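PDB 4PZC: 3-Hydroxyacyl-CoA dehydrogenase from Ralstonia eutropha H16, which catalyses the reversible, NAD-dependent interconversion of (S)-3-hydroxyacyl-CoA thioesters, such as (S)-3-hydroxybutyryl-CoA, and their 3-oxoacyl counterparts. Local coordinates for residues D79-D84 with D105-E110; G109-I114 with T130-R135. All blocks are in the same frame, centred on the assembly; numbering follows the deposited sequence.

Contact 1. Residues D79-D84 with D105-E110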
loop_
_atom_site.group_PDB
_atom_site.type_symbol
_atom_site.label_atom_id
_atom_site.label_comp_id
_atom_site.label_asym_id
_atom_site.label_seq_id
_atom_site.Cartn_x
_atom_site.Cartn_y
_atom_site.Cartn_z
ATOM N N ASP A 79 37.149 3.706 21.142
ATOM C CA ASP A 79 37.388 2.684 20.103
ATOM C C ASP A 79 36.901 3.153 18.726
ATOM O O ASP A 79 37.323 2.655 17.685
ATOM C CB ASP A 79 36.761 1.338 20.514
ATOM C CG ASP A 79 37.482 0.695 21.721
ATOM O OD1 ASP A 79 38.371 1.345 22.301
ATOM O OD2 ASP A 79 37.171 -0.450 22.108
ATOM N N LEU A 80 36.049 4.169 18.750
ATOM C CA LEU A 80 35.541 4.803 17.541
ATOM C C LEU A 80 36.574 5.680 16.818
ATOM O O LEU A 80 36.281 6.208 15.743
ATOM C CB LEU A 80 34.283 5.618 17.885
ATOM C CG LEU A 80 33.187 4.796 18.587
ATOM C CD1 LEU A 80 31.955 5.630 18.911
ATOM C CD2 LEU A 80 32.813 3.581 17.750
ATOM N N LYS A 81 37.764 5.848 17.399
ATOM C CA LYS A 81 38.890 6.417 16.658
ATOM C C LYS A 81 39.377 5.416 15.591
ATOM O O LYS A 81 39.819 5.816 14.514
ATOM C CB LYS A 81 40.054 6.798 17.582
ATOM C CG LYS A 81 39.829 8.009 18.488
ATOM C CD LYS A 81 41.137 8.480 19.149
ATOM C CE LYS A 81 40.915 9.363 20.371
ATOM N NZ LYS A 81 40.839 10.801 19.997
ATOM N N ALA A 82 39.276 4.116 15.869
ATOM C CA ALA A 82 39.700 3.089 14.895
ATOM C C ALA A 82 38.754 2.946 13.686
ATOM O O ALA A 82 38.905 2.010 12.903
ATOM C CB ALA A 82 39.841 1.740 15.591
ATOM N N THR A 83 37.806 3.870 13.519
ATOM C CA THR A 83 36.670 3.657 12.638
ATOM C C THR A 83 36.621 4.688 11.532
ATOM O O THR A 83 37.008 5.835 11.737
ATOM C CB THR A 83 35.360 3.741 13.436
ATOM O OG1 THR A 83 35.274 5.011 14.088
ATOM C CG2 THR A 83 35.311 2.648 14.490
ATOM N N ASP A 84 36.130 4.265 10.365
ATOM C CA ASP A 84 35.965 5.141 9.189
ATOM C C ASP A 84 34.707 6.010 9.313
ATOM O O ASP A 84 34.673 7.130 8.825
ATOM C CB ASP A 84 35.893 4.313 7.890
ATOM C CG ASP A 84 37.060 3.321 7.745
ATOM O OD1 ASP A 84 38.201 3.641 8.142
ATOM O OD2 ASP A 84 36.833 2.205 7.232
ATOM N N ASP A 105 31.170 12.927 18.088
ATOM C CA ASP A 105 31.864 14.022 17.402
ATOM C C ASP A 105 33.153 14.378 18.148
ATOM O O ASP A 105 34.184 14.643 17.532
ATOM C CB ASP A 105 30.937 15.235 17.308
ATOM C CG ASP A 105 31.482 16.342 16.426
ATOM O OD1 ASP A 105 32.116 16.039 15.402
ATOM O OD2 ASP A 105 31.227 17.532 16.728
ATOM N N GLY A 106 33.075 14.362 19.483
ATOM C CA GLY A 106 34.242 14.475 20.384
ATOM C C GLY A 106 35.403 13.519 20.119
ATOM O O GLY A 106 36.549 13.931 20.120
ATOM N N ILE A 107 35.117 12.247 19.873
ATOM C CA ILE A 107 36.176 11.261 19.663
ATOM C C ILE A 107 36.767 11.333 18.239
ATOM O O ILE A 107 37.934 11.654 18.073
ATOM C CB ILE A 107 35.695 9.822 20.008
ATOM C CG1 ILE A 107 35.592 9.614 21.526
ATOM C CG2 ILE A 107 36.660 8.780 19.473
ATOM C CD1 ILE A 107 34.629 10.536 22.239
ATOM N N VAL A 108 35.961 11.040 17.223
ATOM C CA VAL A 108 36.473 10.812 15.860
ATOM C C VAL A 108 37.070 12.035 15.159
ATOM O O VAL A 108 36.780 13.187 15.524
ATOM C CB VAL A 108 35.379 10.211 14.938
ATOM C CG1 VAL A 108 34.847 8.902 15.519
ATOM C CG2 VAL A 108 34.250 11.211 14.672
ATOM N N GLY A 109 37.886 11.753 14.134
ATOM C CA GLY A 109 38.557 12.779 13.320
ATOM C C GLY A 109 37.625 13.573 12.401
ATOM O O GLY A 109 36.537 13.101 12.018
ATOM N N GLU A 110 38.074 14.783 12.048
ATOM C CA GLU A 110 37.306 15.731 11.219
ATOM C C GLU A 110 36.732 15.160 9.912
ATOM O O GLU A 110 35.666 15.601 9.459
ATOM C CB GLU A 110 38.151 16.972 10.882
ATOM C CG GLU A 110 37.850 18.195 11.747
ATOM C CD GLU A 110 38.123 19.524 11.036
ATOM O OE1 GLU A 110 39.224 19.699 10.465
ATOM O OE2 GLU A 110 37.233 20.404 11.058
#

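Contact 2. Residues G109-I114 with T130-R135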
loop_
_atom_site.group_PDB
_atom_site.type_symbol
_atom_site.label_atom_id
_atom_site.label_comp_id
_atom_site.label_asym_id
_atom_site.label_seq_id
_atom_site.Cartn_x
_atom_site.Cartn_y
_atom_site.Cartn_z
ATOM N N GLY A 109 37.886 11.753 14.134
ATOM C CA GLY A 109 38.557 12.779 13.320
ATOM C C GLY A 109 37.625 13.573 12.401
ATOM O O GLY A 109 36.537 13.101 12.018
ATOM N N GLU A 110 38.074 14.783 12.048
ATOM C CA GLU A 110 37.306 15.731 11.219
ATOM C C GLU A 110 36.732 15.160 9.912
ATOM O O GLU A 110 35.666 15.601 9.459
ATOM C CB GLU A 110 38.151 16.972 10.882
ATOM C CG GLU A 110 37.850 18.195 11.747
ATOM C CD GLU A 110 38.123 19.524 11.036
ATOM O OE1 GLU A 110 39.224 19.699 10.465
ATOM O OE2 GLU A 110 37.233 20.404 11.058
ATOM N N ASN A 111 37.443 14.210 9.303
ATOM C CA ASN A 111 36.979 13.581 8.068
ATOM C C ASN A 111 36.318 12.219 8.264
ATOM O O ASN A 111 36.122 11.484 7.294
ATOM C CB ASN A 111 38.117 13.489 7.033
ATOM C CG ASN A 111 38.087 14.642 6.039
ATOM O OD1 ASN A 111 38.565 15.741 6.337
ATOM N ND2 ASN A 111 37.506 14.405 4.856
ATOM N N VAL A 112 35.959 11.893 9.501
ATOM C CA VAL A 112 35.172 10.692 9.779
ATOM C C VAL A 112 33.671 11.070 9.815
ATOM O O VAL A 112 33.271 12.038 10.457
ATOM C CB VAL A 112 35.657 9.987 11.086
ATOM C CG1 VAL A 112 34.582 9.079 11.682
ATOM C CG2 VAL A 112 36.948 9.200 10.822
ATOM N N ILE A 113 32.857 10.285 9.107
ATOM C CA ILE A 113 31.423 10.537 8.937
ATOM C C ILE A 113 30.614 10.005 10.101
ATOM O O ILE A 113 30.809 8.881 10.523
ATOM C CB ILE A 113 30.886 9.833 7.672
ATOM C CG1 ILE A 113 31.520 10.446 6.416
ATOM C CG2 ILE A 113 29.352 9.873 7.611
ATOM C CD1 ILE A 113 31.372 9.590 5.174
ATOM N N ILE A 114 29.691 10.819 10.584
ATOM C CA ILE A 114 28.740 10.428 11.604
ATOM C C ILE A 114 27.352 10.347 10.967
ATOM O O ILE A 114 26.817 11.346 10.473
ATOM C CB ILE A 114 28.704 11.460 12.751
ATOM C CG1 ILE A 114 30.105 11.620 13.383
ATOM C CG2 ILE A 114 27.657 11.062 13.786
ATOM C CD1 ILE A 114 30.288 12.854 14.267
ATOM N N THR A 130 26.705 18.625 15.432
ATOM C CA THR A 130 28.081 18.192 15.258
ATOM C C THR A 130 28.954 19.361 14.811
ATOM O O THR A 130 28.451 20.413 14.429
ATOM C CB THR A 130 28.229 17.056 14.239
ATOM O OG1 THR A 130 28.061 17.562 12.911
ATOM C CG2 THR A 130 27.250 15.942 14.519
ATOM N N SER A 131 30.266 19.161 14.864
ATOM C CA SER A 131 31.238 20.186 14.471
ATOM C C SER A 131 31.482 20.222 12.965
ATOM O O SER A 131 31.924 21.244 12.450
ATOM C CB SER A 131 32.575 19.944 15.159
ATOM O OG SER A 131 33.241 18.853 14.552
ATOM N N ARG A 132 31.255 19.102 12.275
ATOM C CA ARG A 132 31.236 19.086 10.801
ATOM C C ARG A 132 29.910 18.460 10.334
ATOM O O ARG A 132 29.774 17.240 10.192
ATOM C CB ARG A 132 32.450 18.340 10.200
ATOM C CG ARG A 132 33.830 18.973 10.447
ATOM C CD ARG A 132 34.239 20.049 9.440
ATOM N NE ARG A 132 34.164 19.613 8.036
ATOM C CZ ARG A 132 35.065 18.858 7.395
ATOM N NH1 ARG A 132 36.158 18.405 8.008
ATOM N NH2 ARG A 132 34.869 18.538 6.119
ATOM N N ALA A 133 28.920 19.322 10.117
ATOM C CA ALA A 133 27.629 18.907 9.574
ATOM C C ALA A 133 27.761 18.189 8.228
ATOM O O ALA A 133 27.133 17.159 8.030
ATOM C CB ALA A 133 26.729 20.117 9.436
ATOM N N ASP A 134 28.591 18.705 7.319
ATOM C CA ASP A 134 28.725 18.111 5.989
ATOM C C ASP A 134 29.143 16.644 6.026
ATOM O O ASP A 134 28.937 15.889 5.065
ATOM C CB ASP A 134 29.704 18.905 5.127
ATOM C CG ASP A 134 31.158 18.574 5.428
ATOM O OD1 ASP A 134 31.636 19.066 6.476
ATOM O OD2 ASP A 134 31.812 17.849 4.613
ATOM N N ARG A 135 29.734 16.243 7.139
ATOM C CA ARG A 135 30.081 14.843 7.355
ATOM C C ARG A 135 28.967 14.089 8.100
ATOM O O ARG A 135 29.160 12.952 8.502
ATOM C CB ARG A 135 31.412 14.750 8.116
ATOM C CG ARG A 135 32.611 15.248 7.327
ATOM C CD ARG A 135 33.127 14.144 6.421
ATOM N NE ARG A 135 33.350 14.609 5.054
ATOM C CZ ARG A 135 33.428 13.819 3.985
ATOM N NH1 ARG A 135 33.315 12.494 4.096
ATOM N NH2 ARG A 135 33.618 14.365 2.789
#

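Contact 1. Residues D79-D84 with D105-E110
Ile107 packs across Lys81 and Leu80 where the loop ahead of strand 85-88 meets the end of helix 94-107. The side chains of Ile107 and Lys81 meet at about a right angle, with the CG2 branch of Ile107 lying 3.4 Å from CG of Lys81. That branch is anti to the backbone N of Ile107 and faces the 3-10 turn, whereas CG1 and CD1 run off in another direction. On the flank of the same turn, CB of Leu80 comes 4.3 Å from CG2 of Ile107 and 4.1 Å from CG1 of Val108, which places it beside both residues. The rest of the Leu80 side chain is buried against Val9, Val30, Val32 and Val86 of the central sheet, and Val86 is also touched by Val108.

A second set of contacts brings one methyl, CG1 of Val108, beside the backbone of the 79-84 segment. Anti to its own carbonyl carbon (chi1 -57°), this methyl is directed at the backbone carbonyl O of Leu80. These are packing contacts, and no polar bond links the two segments.

A looser, possibly electrostatic, approach involves the end of Lys81. Its chain bends at the last torsion (chi4 -90°) and carries NZ to 3.6 Å from O of Ile107, near it without being bonded. This carbonyl belongs to the last turn of the helix, so the ammonium group may feel the negative end of the helix dipole.

Backbone spacing is tightest between Lys81 and Val108, where the CA atoms are 5.1 Å apart and Val108 leaves helical geometry. The arrangement belongs to the Rossmann fold of the NAD-binding domain, in which the helix following one parallel strand returns to pack beside the loop that leads into that strand.

Contact 2. Residues G109-I114 with T130-R135
The carbonyl O of Arg135 is gripped from strand 113-117 by two donors of unequal strength. Ile114 N gives it a hydrogen bond of 3.0 Å, bent to 144° at the hydrogen, and the CA of Ile113 adds a CA-H...O contact at 3.3 Å. With the backbone bonding between Ile114 and Ile137, this links strand 113-117 to the start of its parallel neighbour 136-141.

The long part of Arg135 folds back over the type I turn that runs from Gly109 to Val112. CG1 of Ile113 meets its guanidinium at the edge, 3.6 Å from NH1, whereas ND2 of Asn111 lies 4.1 Å above one face, offset toward the rim. The amide and guanidinium planes are 32° apart, and the offset makes the overlap partial.

Arg132 reaches the same turn from the other part of the loop. Its chain bends at chi2 and chi3; CD of Arg132 passes 3.4 Å from OE2 of Glu110, and NH1 of Arg132 comes to 3.8 Å from that oxygen, a long salt bridge with the carboxylate and guanidinium planes 75° apart. Asn111 OD1 lies at the edge of this guanidinium, near its plane, and Arg135 CG lies over one face, offset toward the rim. A firmer bond joins Arg132 NE to the syn lone pair of Asp134 OD1 at 3.0 Å. The NH2 group adds weak bonds to both carboxylate oxygens.

Away from the charges, the methyl CG2 of Thr130 touches CD1 of Ile114 at 4.3 Å, while Thr130 OG1 bonds to Ala127 O.

Asp134 is thus shared by both arginines, through a long salt bridge in the case of Arg135, while Glu110 pairs, also at long range, with Arg132. The charges probably balance one another at this partly exposed end of the sheet, and the directional linkage between the segments rests on the backbone bond.

From the N terminus, 79-84 comes first, on the approach to strand 85-88. The chain then runs through that strand and helix 94-107, and contact 1 closes this loop where the helix ends. Gly109 and Glu110, common to both contacts, begin the next loop, which takes in strand 113-117 and helix 123-127 before contact 2 closes it at 130-135, ahead of strand 136-141. The loops therefore follow one another, overlapping by two residues, and neither encloses the other. Asp105 OD2 also bonds to Ser131 N, and Val112 packs on Thr83 and Asp84. Together they tie successive beta-alpha-beta units at one end of the Rossmann sheet.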